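Local coordinates for protein VP35 (PDB 6DKU) that is a bat-genome homolog of the filoviral polymerase cofactor VP35, here its interferon inhibitory domain, and probably antagonises innate immune signalling, at residues 15-19 / 48-52; 27-31 / 62-66; 37-43 / 74-79; 98-102 / 123-128. The protein carries 1 engineered substitution. One frame throughout, in Å; residues are numbered along the deposited sequence.

Interaction 1 of 4, residues 15-19 / 48-52. Unlike the reference sequence in segment 15-19: Gly18 (reference Ser).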
loop_
_atom_site.group_PDB
_atom_site.type_symbol
_atom_site.label_atom_id
_atom_site.label_comp_id
_atom_site.label_asym_id
_atom_site.label_seq_id
_atom_site.Cartn_x
_atom_site.Cartn_y
_atom_site.Cartn_z
ATOM N N VAL A 15 11.711 4.212 5.096
ATOM C CA VAL A 15 11.561 5.656 5.256
ATOM C C VAL A 15 10.113 6.000 5.566
ATOM O O VAL A 15 9.818 6.656 6.574
ATOM C CB VAL A 15 12.042 6.400 4.001
ATOM C CG1 VAL A 15 11.500 7.831 4.005
ATOM C CG2 VAL A 15 13.553 6.377 3.901
ATOM N N LEU A 16 9.185 5.566 4.707
ATOM C CA LEU A 16 7.805 5.997 4.905
ATOM C C LEU A 16 7.221 5.422 6.189
ATOM O O LEU A 16 6.534 6.132 6.929
ATOM C CB LEU A 16 6.937 5.636 3.702
ATOM C CG LEU A 16 6.819 6.770 2.678
ATOM C CD1 LEU A 16 8.024 6.788 1.744
ATOM C CD2 LEU A 16 5.522 6.659 1.888
ATOM N N THR A 17 7.486 4.148 6.486
ATOM C CA THR A 17 6.900 3.607 7.712
ATOM C C THR A 17 7.570 4.155 8.964
ATOM O O THR A 17 7.006 4.012 10.052
ATOM C CB THR A 17 6.948 2.075 7.729
ATOM O OG1 THR A 17 8.278 1.632 7.444
ATOM C CG2 THR A 17 5.994 1.504 6.694
ATOM N N GLY A 18 8.746 4.778 8.836
ATOM C CA GLY A 18 9.298 5.523 9.955
ATOM C C GLY A 18 8.350 6.569 10.517
ATOM O O GLY A 18 8.346 6.821 11.724
ATOM N N TYR A 19 7.522 7.183 9.664
ATOM C CA TYR A 19 6.604 8.217 10.129
ATOM C C TYR A 19 5.367 7.652 10.806
ATOM O O TYR A 19 4.615 8.408 11.427
ATOM C CB TYR A 19 6.186 9.126 8.969
ATOM C CG TYR A 19 7.342 9.918 8.413
ATOM C CD1 TYR A 19 8.114 9.412 7.377
ATOM C CD2 TYR A 19 7.679 11.156 8.937
ATOM C CE1 TYR A 19 9.178 10.114 6.876
ATOM C CE2 TYR A 19 8.744 11.871 8.438
ATOM C CZ TYR A 19 9.492 11.344 7.407
ATOM O OH TYR A 19 10.561 12.042 6.896
ATOM N N MET A 48 7.807 9.118 -3.245
ATOM C CA MET A 48 8.498 9.714 -2.109
ATOM C C MET A 48 8.462 11.236 -2.177
ATOM O O MET A 48 8.226 11.910 -1.167
ATOM C CB MET A 48 9.937 9.220 -2.066
ATOM C CG MET A 48 10.795 9.931 -1.050
ATOM S SD MET A 48 10.665 9.143 0.560
ATOM C CE MET A 48 11.218 7.484 0.168
ATOM N N ASP A 49 8.712 11.796 -3.359
ATOM C CA ASP A 49 8.636 13.242 -3.519
ATOM C C ASP A 49 7.245 13.757 -3.172
ATOM O O ASP A 49 7.107 14.794 -2.512
ATOM C CB ASP A 49 9.017 13.629 -4.948
ATOM C CG ASP A 49 10.510 13.493 -5.217
ATOM O OD1 ASP A 49 11.296 13.481 -4.239
ATOM O OD2 ASP A 49 10.891 13.401 -6.409
ATOM N N HIS A 50 6.202 13.035 -3.593
ATOM C CA HIS A 50 4.838 13.443 -3.268
ATOM C C HIS A 50 4.575 13.357 -1.768
ATOM O O HIS A 50 3.973 14.265 -1.180
ATOM C CB HIS A 50 3.843 12.581 -4.046
ATOM C CG HIS A 50 2.409 12.869 -3.723
ATOM N ND1 HIS A 50 1.660 13.794 -4.419
ATOM C CD2 HIS A 50 1.588 12.356 -2.776
ATOM C CE1 HIS A 50 0.438 13.835 -3.917
ATOM N NE2 HIS A 50 0.369 12.974 -2.917
ATOM N N PHE A 51 5.013 12.263 -1.138
ATOM C CA PHE A 51 4.888 12.102 0.307
ATOM C C PHE A 51 5.529 13.271 1.048
ATOM O O PHE A 51 4.906 13.890 1.923
ATOM C CB PHE A 51 5.534 10.778 0.713
ATOM C CG PHE A 51 5.530 10.512 2.191
ATOM C CD1 PHE A 51 4.386 10.049 2.820
ATOM C CD2 PHE A 51 6.682 10.684 2.942
ATOM C CE1 PHE A 51 4.379 9.787 4.171
ATOM C CE2 PHE A 51 6.685 10.421 4.297
ATOM C CZ PHE A 51 5.533 9.973 4.913
ATOM N N ASN A 52 6.777 13.593 0.703
ATOM C CA ASN A 52 7.450 14.704 1.358
ATOM C C ASN A 52 6.777 16.035 1.048
ATOM O O ASN A 52 6.783 16.939 1.891
ATOM C CB ASN A 52 8.917 14.731 0.948
ATOM C CG ASN A 52 9.674 13.522 1.445
ATOM O OD1 ASN A 52 9.425 13.033 2.544
ATOM N ND2 ASN A 52 10.606 13.034 0.640
#
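Met48 lies first along the segment 48-52, on helix 41-56. Its CB leaves sideways, but the thioether bends back toward helix 9-18. SD of Met48 lies 3.8 Å from Val15 CG1, and CE of Met48 lies 3.6 Å from Leu16 CD1. The methionine therefore fills the space beside two successive residues of 15-19. The contact is a helix-helix interface in the helical part of the VP35 interferon inhibitory domain. It is apolar: no hydrogen bond joins the two segments. Phe51, one turn after Met48, points toward 15-19 and is buried. Leu16 sits over one face of its ring in a CH-pi contact, with Leu16 CG 3.8 Å from the Phe51 ring centroid and almost on the ring normal. The edge of Phe51 is directed at the face of Tyr19 in an offset edge-to-face pair, with centroids 5.2 Å apart and planes at 63°. Phe51 also touches Ala64, and Tyr19 touches Ala61, both on helix 61-71.

Interaction 2 of 4, residues 27-31 / 62-66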
loop_
_atom_site.group_PDB
_atom_site.type_symbol
_atom_site.label_atom_id
_atom_site.label_comp_id
_atom_site.label_asym_id
_atom_site.label_seq_id
_atom_site.Cartn_x
_atom_site.Cartn_y
_atom_site.Cartn_z
ATOM N N PHE A 27 -1.996 0.964 7.015
ATOM C CA PHE A 27 -1.185 2.025 6.422
ATOM C C PHE A 27 0.214 1.514 6.106
ATOM O O PHE A 27 0.750 1.783 5.023
ATOM C CB PHE A 27 -1.136 3.246 7.345
ATOM C CG PHE A 27 -2.381 4.100 7.292
ATOM C CD1 PHE A 27 -2.576 5.011 6.265
ATOM C CD2 PHE A 27 -3.363 3.984 8.270
ATOM C CE1 PHE A 27 -3.725 5.798 6.212
ATOM C CE2 PHE A 27 -4.514 4.767 8.226
ATOM C CZ PHE A 27 -4.694 5.672 7.193
ATOM N N HIS A 28 0.812 0.758 7.035
ATOM C CA HIS A 28 2.075 0.082 6.753
ATOM C C HIS A 28 1.954 -0.781 5.505
ATOM O O HIS A 28 2.825 -0.758 4.624
ATOM C CB HIS A 28 2.489 -0.784 7.945
ATOM C CG HIS A 28 2.572 -0.046 9.242
ATOM N ND1 HIS A 28 1.460 0.255 10.000
ATOM C CD2 HIS A 28 3.637 0.436 9.926
ATOM C CE1 HIS A 28 1.839 0.895 11.093
ATOM N NE2 HIS A 28 3.154 1.020 11.068
ATOM N N GLU A 29 0.861 -1.543 5.415
ATOM C CA GLU A 29 0.622 -2.371 4.246
ATOM C C GLU A 29 0.453 -1.535 2.988
ATOM O O GLU A 29 0.876 -1.962 1.913
ATOM C CB GLU A 29 -0.605 -3.255 4.459
ATOM C CG GLU A 29 -0.706 -3.851 5.844
ATOM C CD GLU A 29 0.287 -4.971 6.088
ATOM O OE1 GLU A 29 1.119 -5.243 5.191
ATOM O OE2 GLU A 29 0.231 -5.581 7.182
ATOM N N LEU A 30 -0.158 -0.355 3.086
ATOM C CA LEU A 30 -0.287 0.486 1.900
ATOM C C LEU A 30 1.077 0.967 1.428
ATOM O O LEU A 30 1.347 1.007 0.222
ATOM C CB LEU A 30 -1.206 1.672 2.183
ATOM C CG LEU A 30 -1.471 2.596 0.993
ATOM C CD1 LEU A 30 -1.850 1.805 -0.254
ATOM C CD2 LEU A 30 -2.562 3.587 1.336
ATOM N N VAL A 31 1.947 1.340 2.369
ATOM C CA VAL A 31 3.324 1.680 2.017
ATOM C C VAL A 31 3.978 0.514 1.285
ATOM O O VAL A 31 4.565 0.675 0.206
ATOM C CB VAL A 31 4.113 2.068 3.280
ATOM C CG1 VAL A 31 5.589 2.221 2.967
ATOM C CG2 VAL A 31 3.543 3.339 3.894
ATOM N N HIS A 62 -0.301 9.520 7.505
ATOM C CA HIS A 62 -1.414 8.713 7.013
ATOM C C HIS A 62 -2.060 9.361 5.799
ATOM O O HIS A 62 -2.253 8.718 4.754
ATOM C CB HIS A 62 -2.451 8.516 8.119
ATOM C CG HIS A 62 -1.898 7.899 9.363
ATOM N ND1 HIS A 62 -1.057 8.575 10.223
ATOM C CD2 HIS A 62 -2.073 6.668 9.898
ATOM C CE1 HIS A 62 -0.729 7.782 11.228
ATOM N NE2 HIS A 62 -1.331 6.620 11.055
ATOM N N ALA A 63 -2.405 10.647 5.929
ATOM C CA ALA A 63 -2.997 11.369 4.809
ATOM C C ALA A 63 -2.078 11.342 3.603
ATOM O O ALA A 63 -2.525 11.066 2.491
ATOM C CB ALA A 63 -3.316 12.812 5.202
ATOM N N ALA A 64 -0.786 11.610 3.808
ATOM C CA ALA A 64 0.153 11.642 2.688
ATOM C C ALA A 64 0.191 10.307 1.959
ATOM O O ALA A 64 0.148 10.264 0.720
ATOM C CB ALA A 64 1.548 12.018 3.186
ATOM N N ILE A 65 0.272 9.207 2.719
ATOM C CA ILE A 65 0.285 7.869 2.129
ATOM C C ILE A 65 -0.952 7.651 1.265
ATOM O O ILE A 65 -0.850 7.210 0.115
ATOM C CB ILE A 65 0.398 6.804 3.232
ATOM C CG1 ILE A 65 1.796 6.816 3.841
ATOM C CG2 ILE A 65 0.054 5.431 2.694
ATOM C CD1 ILE A 65 1.840 6.149 5.204
ATOM N N ILE A 66 -2.139 7.966 1.798
ATOM C CA ILE A 66 -3.348 7.845 0.976
ATOM C C ILE A 66 -3.276 8.775 -0.236
ATOM O O ILE A 66 -3.764 8.450 -1.336
ATOM C CB ILE A 66 -4.594 8.120 1.847
ATOM C CG1 ILE A 66 -4.879 6.927 2.771
ATOM C CG2 ILE A 66 -5.804 8.425 0.985
ATOM C CD1 ILE A 66 -6.027 7.150 3.746
#
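Helix 26-37 and helix 61-71 meet here through side chains, with no hydrogen bond between the segments. The short axes of 27-31 and 62-66 come within 10.2 Å and run 40° apart, in roughly the same direction. The aromatic part is at the start of both segments. His62 directs its ring edge at the face of Phe27, a T-shaped pair with centroids 4.6 Å apart and planes at 81°. His62 CB lies over the same ring and adds a CH-pi contact, 3.9 Å from the Phe27 centroid. The aliphatic part follows. Ile65 points toward 27-31, is buried, and touches two successive residues: CG2 of Ile65 is 3.5 Å from Leu30 CD2, and CD1 of Ile65 is 3.5 Å from Val31 CG2. Ile66 reaches back to the Phe27 ring, with Ile66 CD1 3.6 Å from Phe27 CE1. His62 is exposed, whereas Leu30, Val31 and Ile65 are buried. This is helix packing within the helical part of the interferon inhibitory domain. Val31 also meets Leu16 of helix 9-18, and Ile65 meets Phe51 of helix 41-56. Phe27 and Leu30 touch Ile128, which follows strand 122-127 at the chain end.

Interaction 3 of 4, residues 37-43 / 74-79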
loop_
_atom_site.group_PDB
_atom_site.type_symbol
_atom_site.label_atom_id
_atom_site.label_comp_id
_atom_site.label_asym_id
_atom_site.label_seq_id
_atom_site.Cartn_x
_atom_site.Cartn_y
_atom_site.Cartn_z
ATOM N N VAL A 37 4.414 -2.331 -6.061
ATOM C CA VAL A 37 3.742 -2.168 -7.352
ATOM C C VAL A 37 4.507 -1.249 -8.309
ATOM O O VAL A 37 4.190 -1.211 -9.512
ATOM C CB VAL A 37 2.303 -1.667 -7.108
ATOM C CG1 VAL A 37 2.271 -0.153 -6.962
ATOM C CG2 VAL A 37 1.349 -2.179 -8.178
ATOM N N SER A 38 5.516 -0.529 -7.820
ATOM C CA SER A 38 6.362 0.314 -8.655
ATOM C C SER A 38 7.225 -0.522 -9.602
ATOM O O SER A 38 7.580 -1.668 -9.314
ATOM C CB SER A 38 7.261 1.191 -7.778
ATOM O OG SER A 38 7.853 0.445 -6.730
ATOM N N ARG A 39 7.584 0.080 -10.736
ATOM C CA ARG A 39 8.293 -0.625 -11.796
ATOM C C ARG A 39 9.805 -0.438 -11.740
ATOM O O ARG A 39 10.536 -1.269 -12.297
ATOM C CB ARG A 39 7.762 -0.173 -13.170
ATOM C CG ARG A 39 6.295 0.271 -13.139
ATOM C CD ARG A 39 5.694 0.600 -14.512
ATOM N NE ARG A 39 6.188 1.838 -15.123
ATOM C CZ ARG A 39 5.864 3.069 -14.729
ATOM N NH1 ARG A 39 5.056 3.258 -13.703
ATOM N NH2 ARG A 39 6.367 4.121 -15.353
ATOM N N ASP A 40 10.283 0.611 -11.083
ATOM C CA ASP A 40 11.710 0.903 -10.958
ATOM C C ASP A 40 11.866 2.008 -9.914
ATOM O O ASP A 40 10.894 2.399 -9.254
ATOM C CB ASP A 40 12.326 1.278 -12.309
ATOM C CG ASP A 40 11.840 2.627 -12.840
ATOM O OD1 ASP A 40 10.789 3.138 -12.388
ATOM O OD2 ASP A 40 12.522 3.180 -13.730
ATOM N N SER A 41 13.096 2.519 -9.775
ATOM C CA SER A 41 13.386 3.532 -8.762
ATOM C C SER A 41 12.666 4.847 -9.040
ATOM O O SER A 41 12.362 5.598 -8.102
ATOM C CB SER A 41 14.898 3.757 -8.671
ATOM O OG SER A 41 15.358 4.621 -9.694
ATOM N N HIS A 42 12.372 5.136 -10.309
ATOM C CA HIS A 42 11.709 6.388 -10.651
ATOM C C HIS A 42 10.327 6.483 -10.009
ATOM O O HIS A 42 9.969 7.518 -9.438
ATOM C CB HIS A 42 11.614 6.529 -12.165
ATOM C CG HIS A 42 10.930 7.785 -12.600
ATOM N ND1 HIS A 42 11.511 9.029 -12.477
ATOM C CD2 HIS A 42 9.702 7.993 -13.134
ATOM C CE1 HIS A 42 10.677 9.948 -12.932
ATOM N NE2 HIS A 42 9.573 9.346 -13.335
ATOM N N ASP A 43 9.531 5.413 -10.090
ATOM C CA ASP A 43 8.213 5.438 -9.458
ATOM C C ASP A 43 8.331 5.635 -7.948
ATOM O O ASP A 43 7.570 6.410 -7.352
ATOM C CB ASP A 43 7.447 4.151 -9.767
ATOM C CG ASP A 43 7.149 3.988 -11.240
ATOM O OD1 ASP A 43 7.162 4.995 -11.978
ATOM O OD2 ASP A 43 6.900 2.842 -11.661
ATOM N N TYR A 74 0.335 7.185 -11.715
ATOM C CA TYR A 74 0.653 5.777 -11.927
ATOM C C TYR A 74 0.037 4.907 -10.834
ATOM O O TYR A 74 -0.788 4.030 -11.113
ATOM C CB TYR A 74 2.163 5.561 -11.989
ATOM C CG TYR A 74 2.489 4.089 -11.993
ATOM C CD1 TYR A 74 2.101 3.276 -13.053
ATOM C CD2 TYR A 74 3.110 3.497 -10.907
ATOM C CE1 TYR A 74 2.375 1.916 -13.050
ATOM C CE2 TYR A 74 3.385 2.146 -10.890
ATOM C CZ TYR A 74 3.016 1.358 -11.961
ATOM O OH TYR A 74 3.297 0.006 -11.929
ATOM N N PHE A 75 0.427 5.140 -9.574
ATOM C CA PHE A 75 -0.109 4.349 -8.469
ATOM C C PHE A 75 -1.622 4.442 -8.390
ATOM O O PHE A 75 -2.279 3.486 -7.963
ATOM C CB PHE A 75 0.509 4.797 -7.148
ATOM C CG PHE A 75 1.989 4.623 -7.102
ATOM C CD1 PHE A 75 2.542 3.381 -6.845
ATOM C CD2 PHE A 75 2.831 5.696 -7.351
ATOM C CE1 PHE A 75 3.904 3.219 -6.812
ATOM C CE2 PHE A 75 4.194 5.543 -7.324
ATOM C CZ PHE A 75 4.735 4.302 -7.051
ATOM N N ARG A 76 -2.189 5.577 -8.796
ATOM C CA ARG A 76 -3.638 5.732 -8.786
ATOM C C ARG A 76 -4.312 4.635 -9.604
ATOM O O ARG A 76 -5.261 3.997 -9.140
ATOM C CB ARG A 76 -3.999 7.122 -9.311
ATOM C CG ARG A 76 -5.472 7.485 -9.265
ATOM C CD ARG A 76 -5.729 8.704 -10.146
ATOM N NE ARG A 76 -7.139 8.861 -10.480
ATOM C CZ ARG A 76 -7.805 8.076 -11.325
ATOM N NH1 ARG A 76 -7.192 7.063 -11.924
ATOM N NH2 ARG A 76 -9.090 8.300 -11.571
ATOM N N ASN A 77 -3.809 4.375 -10.813
ATOM C CA ASN A 77 -4.407 3.411 -11.730
ATOM C C ASN A 77 -3.815 2.013 -11.612
ATOM O O ASN A 77 -3.873 1.245 -12.577
ATOM C CB ASN A 77 -4.252 3.894 -13.171
ATOM C CG ASN A 77 -5.115 5.075 -13.471
ATOM O OD1 ASN A 77 -6.205 5.202 -12.917
ATOM N ND2 ASN A 77 -4.646 5.952 -14.352
ATOM N N CYS A 78 -3.245 1.661 -10.478
ATOM C CA CYS A 78 -2.463 0.444 -10.378
ATOM C C CYS A 78 -3.288 -0.646 -9.713
ATOM O O CYS A 78 -4.018 -0.393 -8.749
ATOM C CB CYS A 78 -1.179 0.703 -9.591
ATOM S SG CYS A 78 0.258 -0.207 -10.147
ATOM N N GLU A 79 -3.197 -1.849 -10.268
ATOM C CA GLU A 79 -3.791 -3.015 -9.636
ATOM C C GLU A 79 -3.178 -3.227 -8.261
ATOM O O GLU A 79 -1.956 -3.165 -8.099
ATOM C CB GLU A 79 -3.562 -4.249 -10.500
ATOM C CG GLU A 79 -4.630 -4.498 -11.546
ATOM C CD GLU A 79 -5.978 -4.831 -10.940
ATOM O OE1 GLU A 79 -6.986 -4.658 -11.647
ATOM O OE2 GLU A 79 -6.033 -5.260 -9.762
#
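Arg39 places its guanidinium over one face of the Tyr74 ring, a cation-pi contact with Arg39 CZ 4.2 Å from the ring centroid. The contact joins the loop between helices 26-37 and 41-56 to the short helix 73-76, in the helical part of the interferon inhibitory domain. Asp43 meets both the backbone and the side chain of Arg39. Asp43 OD2 accepts a hydrogen bond from Arg39 N at 3.0 Å and lies 2.8 Å from Arg39 NH1 in a salt bridge of charges alone. Asp40 is the N-cap of helix 41-56, and its OD1 accepts weak bonds from the N atoms of His42 and Asp43. Phe75 is buried next to Tyr74. Its ring edge meets Val37 CG1, which is 3.5 Å from Phe75 CD1, and also Ser38 CB and the backbone of Asp43. Ser38 OG is bonded to Ala35 O. Cys78 continues the segment past the helix and pairs by backbone with Leu109. One hydrogen bond spans the two segments: Tyr74 OH donates to Val37 O at 2.8 Å.

Interaction 4 of 4, residues 98-102 / 123-128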
loop_
_atom_site.group_PDB
_atom_site.type_symbol
_atom_site.label_atom_id
_atom_site.label_comp_id
_atom_site.label_asym_id
_atom_site.label_seq_id
_atom_site.Cartn_x
_atom_site.Cartn_y
_atom_site.Cartn_z
ATOM N N ARG A 98 -12.380 -6.709 8.400
ATOM C CA ARG A 98 -12.513 -5.828 7.248
ATOM C C ARG A 98 -12.320 -6.547 5.918
ATOM O O ARG A 98 -12.558 -5.947 4.864
ATOM C CB ARG A 98 -11.519 -4.667 7.352
ATOM C CG ARG A 98 -11.605 -3.898 8.667
ATOM C CD ARG A 98 -10.949 -2.522 8.567
ATOM N NE ARG A 98 -9.526 -2.602 8.234
ATOM C CZ ARG A 98 -9.006 -2.218 7.071
ATOM N NH1 ARG A 98 -9.791 -1.729 6.116
ATOM N NH2 ARG A 98 -7.700 -2.325 6.856
ATOM N N LEU A 99 -11.902 -7.808 5.935
ATOM C CA LEU A 99 -11.715 -8.539 4.692
ATOM C C LEU A 99 -13.060 -8.733 3.997
ATOM O O LEU A 99 -14.057 -9.089 4.632
ATOM C CB LEU A 99 -11.045 -9.884 4.968
ATOM C CG LEU A 99 -9.657 -9.876 5.624
ATOM C CD1 LEU A 99 -9.208 -11.296 5.954
ATOM C CD2 LEU A 99 -8.615 -9.176 4.759
ATOM N N ARG A 100 -13.090 -8.466 2.696
ATOM C CA ARG A 100 -14.265 -8.666 1.862
ATOM C C ARG A 100 -13.870 -9.458 0.627
ATOM O O ARG A 100 -12.716 -9.422 0.190
ATOM C CB ARG A 100 -14.901 -7.335 1.421
ATOM C CG ARG A 100 -15.115 -6.310 2.526
ATOM C CD ARG A 100 -16.458 -6.528 3.188
ATOM N NE ARG A 100 -16.604 -5.690 4.367
ATOM C CZ ARG A 100 -16.272 -6.080 5.592
ATOM N NH1 ARG A 100 -16.445 -5.258 6.620
ATOM N NH2 ARG A 100 -15.742 -7.283 5.784
ATOM N N ASP A 101 -14.833 -10.179 0.064
ATOM C CA ASP A 101 -14.564 -10.881 -1.179
ATOM C C ASP A 101 -14.297 -9.870 -2.288
ATOM O O ASP A 101 -14.627 -8.685 -2.181
ATOM C CB ASP A 101 -15.720 -11.815 -1.541
ATOM C CG ASP A 101 -17.069 -11.194 -1.276
ATOM O OD1 ASP A 101 -17.241 -10.594 -0.190
ATOM O OD2 ASP A 101 -17.958 -11.309 -2.147
ATOM N N VAL A 102 -13.675 -10.346 -3.356
ATOM C CA VAL A 102 -13.043 -9.439 -4.302
ATOM C C VAL A 102 -13.794 -9.479 -5.628
ATOM O O VAL A 102 -14.152 -10.566 -6.109
ATOM C CB VAL A 102 -11.549 -9.779 -4.447
ATOM C CG1 VAL A 102 -11.333 -11.047 -5.260
ATOM C CG2 VAL A 102 -10.779 -8.609 -5.026
ATOM N N SER A 123 -10.457 -15.439 -2.306
ATOM C CA SER A 123 -9.579 -14.329 -2.668
ATOM C C SER A 123 -10.101 -13.106 -1.917
ATOM O O SER A 123 -11.028 -12.434 -2.378
ATOM C CB SER A 123 -9.580 -14.109 -4.175
ATOM O OG SER A 123 -8.327 -13.610 -4.633
ATOM N N LEU A 124 -9.518 -12.833 -0.752
ATOM C CA LEU A 124 -10.022 -11.825 0.171
ATOM C C LEU A 124 -9.247 -10.528 0.002
ATOM O O LEU A 124 -8.015 -10.538 -0.039
ATOM C CB LEU A 124 -9.918 -12.313 1.615
ATOM C CG LEU A 124 -10.474 -13.711 1.900
ATOM C CD1 LEU A 124 -10.556 -13.956 3.402
ATOM C CD2 LEU A 124 -11.834 -13.893 1.247
ATOM N N GLY A 125 -9.971 -9.419 -0.075
ATOM C CA GLY A 125 -9.370 -8.110 -0.278
ATOM C C GLY A 125 -9.359 -7.296 0.993
ATOM O O GLY A 125 -10.288 -7.355 1.802
ATOM N N LEU A 126 -8.288 -6.528 1.177
ATOM C CA LEU A 126 -8.160 -5.626 2.309
ATOM C C LEU A 126 -8.034 -4.210 1.775
ATOM O O LEU A 126 -7.147 -3.929 0.963
ATOM C CB LEU A 126 -6.957 -5.992 3.178
ATOM C CG LEU A 126 -6.644 -5.003 4.299
ATOM C CD1 LEU A 126 -7.413 -5.364 5.555
ATOM C CD2 LEU A 126 -5.158 -4.967 4.571
ATOM N N LYS A 127 -8.932 -3.332 2.211
ATOM C CA LYS A 127 -8.903 -1.929 1.841
ATOM C C LYS A 127 -8.169 -1.120 2.904
ATOM O O LYS A 127 -7.855 -1.609 3.994
ATOM C CB LYS A 127 -10.320 -1.393 1.630
ATOM C CG LYS A 127 -10.958 -1.928 0.377
ATOM C CD LYS A 127 -12.206 -1.162 -0.040
ATOM C CE LYS A 127 -13.224 -2.116 -0.682
ATOM N NZ LYS A 127 -13.822 -1.574 -1.943
ATOM N N ILE A 128 -7.894 0.139 2.572
ATOM C CA ILE A 128 -7.128 1.000 3.456
ATOM C C ILE A 128 -7.950 1.413 4.676
ATOM O O ILE A 128 -9.146 1.704 4.579
ATOM C CB ILE A 128 -6.601 2.228 2.699
ATOM C CG1 ILE A 128 -5.776 3.106 3.642
ATOM C CG2 ILE A 128 -7.741 2.989 2.034
ATOM C CD1 ILE A 128 -4.662 2.337 4.348
ATOM O OXT ILE A 128 -7.436 1.455 5.798
HETATM O O HOH W 1 -10.949 -4.020 3.644
#
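Two backbone hydrogen bonds form the centre of this contact: Gly125 N to Arg100 O at 2.8 Å, and Arg100 N to Gly125 O at 3.1 Å. They make Arg100 and Gly125 an antiparallel hydrogen-bonded pair. The short, weakly bonded strand at about 100-101 is thereby added to strand 122-127 at one edge of the small mixed sheet of the interferon inhibitory domain. Strand 113-119 pairs with 122-127 on its other side. Past the strand pair, Arg98 forks onto one carbonyl: Arg98 NH1 and NH2 donate to Lys127 O at 2.9 and 3.0 Å. Its charge also faces the C-terminal carboxylate in a long salt bridge, Arg98 NH2 to Ile128 OXT at 3.9 Å. A water spans the gap between these bonds, donating to Arg98 O and accepting from Lys127 N. The packing lies around this polar core. Leu99 is buried against Leu124 and Leu126, with Leu99 CD1 3.9 Å from Leu124 CD1 and Leu99 CD2 3.9 Å from Leu126 CB. Leu126 CD1 lies against one face of the Arg98 guanidinium, 3.3 Å from Arg98 NH2. At the other end, Val102 CG1 rests 3.7 Å from Ser123 CB.

Interactions 1 and 2 form one continuous helical interior. They touch directly: Phe51 of interaction 1 meets Ala64 and Ile65 of interaction 2, and Leu16 meets Val31. Both are held by apolar and aromatic side chains. Interaction 1 is the more buried of the two. Interaction 3 shares helix 41-56 with interaction 1 but does not touch it. It lies at loops and helix ends, partly buried, and adds charge and hydrogen bonding to its aromatic contacts. Interaction 4 lies at the sheet edge, is partly buried, and combines backbone pairing with the Arg98 side chain. Its centre is about 25 Å from that of interaction 1. Ile128 links it to Phe27, Leu30 and Ile66 of interaction 2, so sheet and helices meet there.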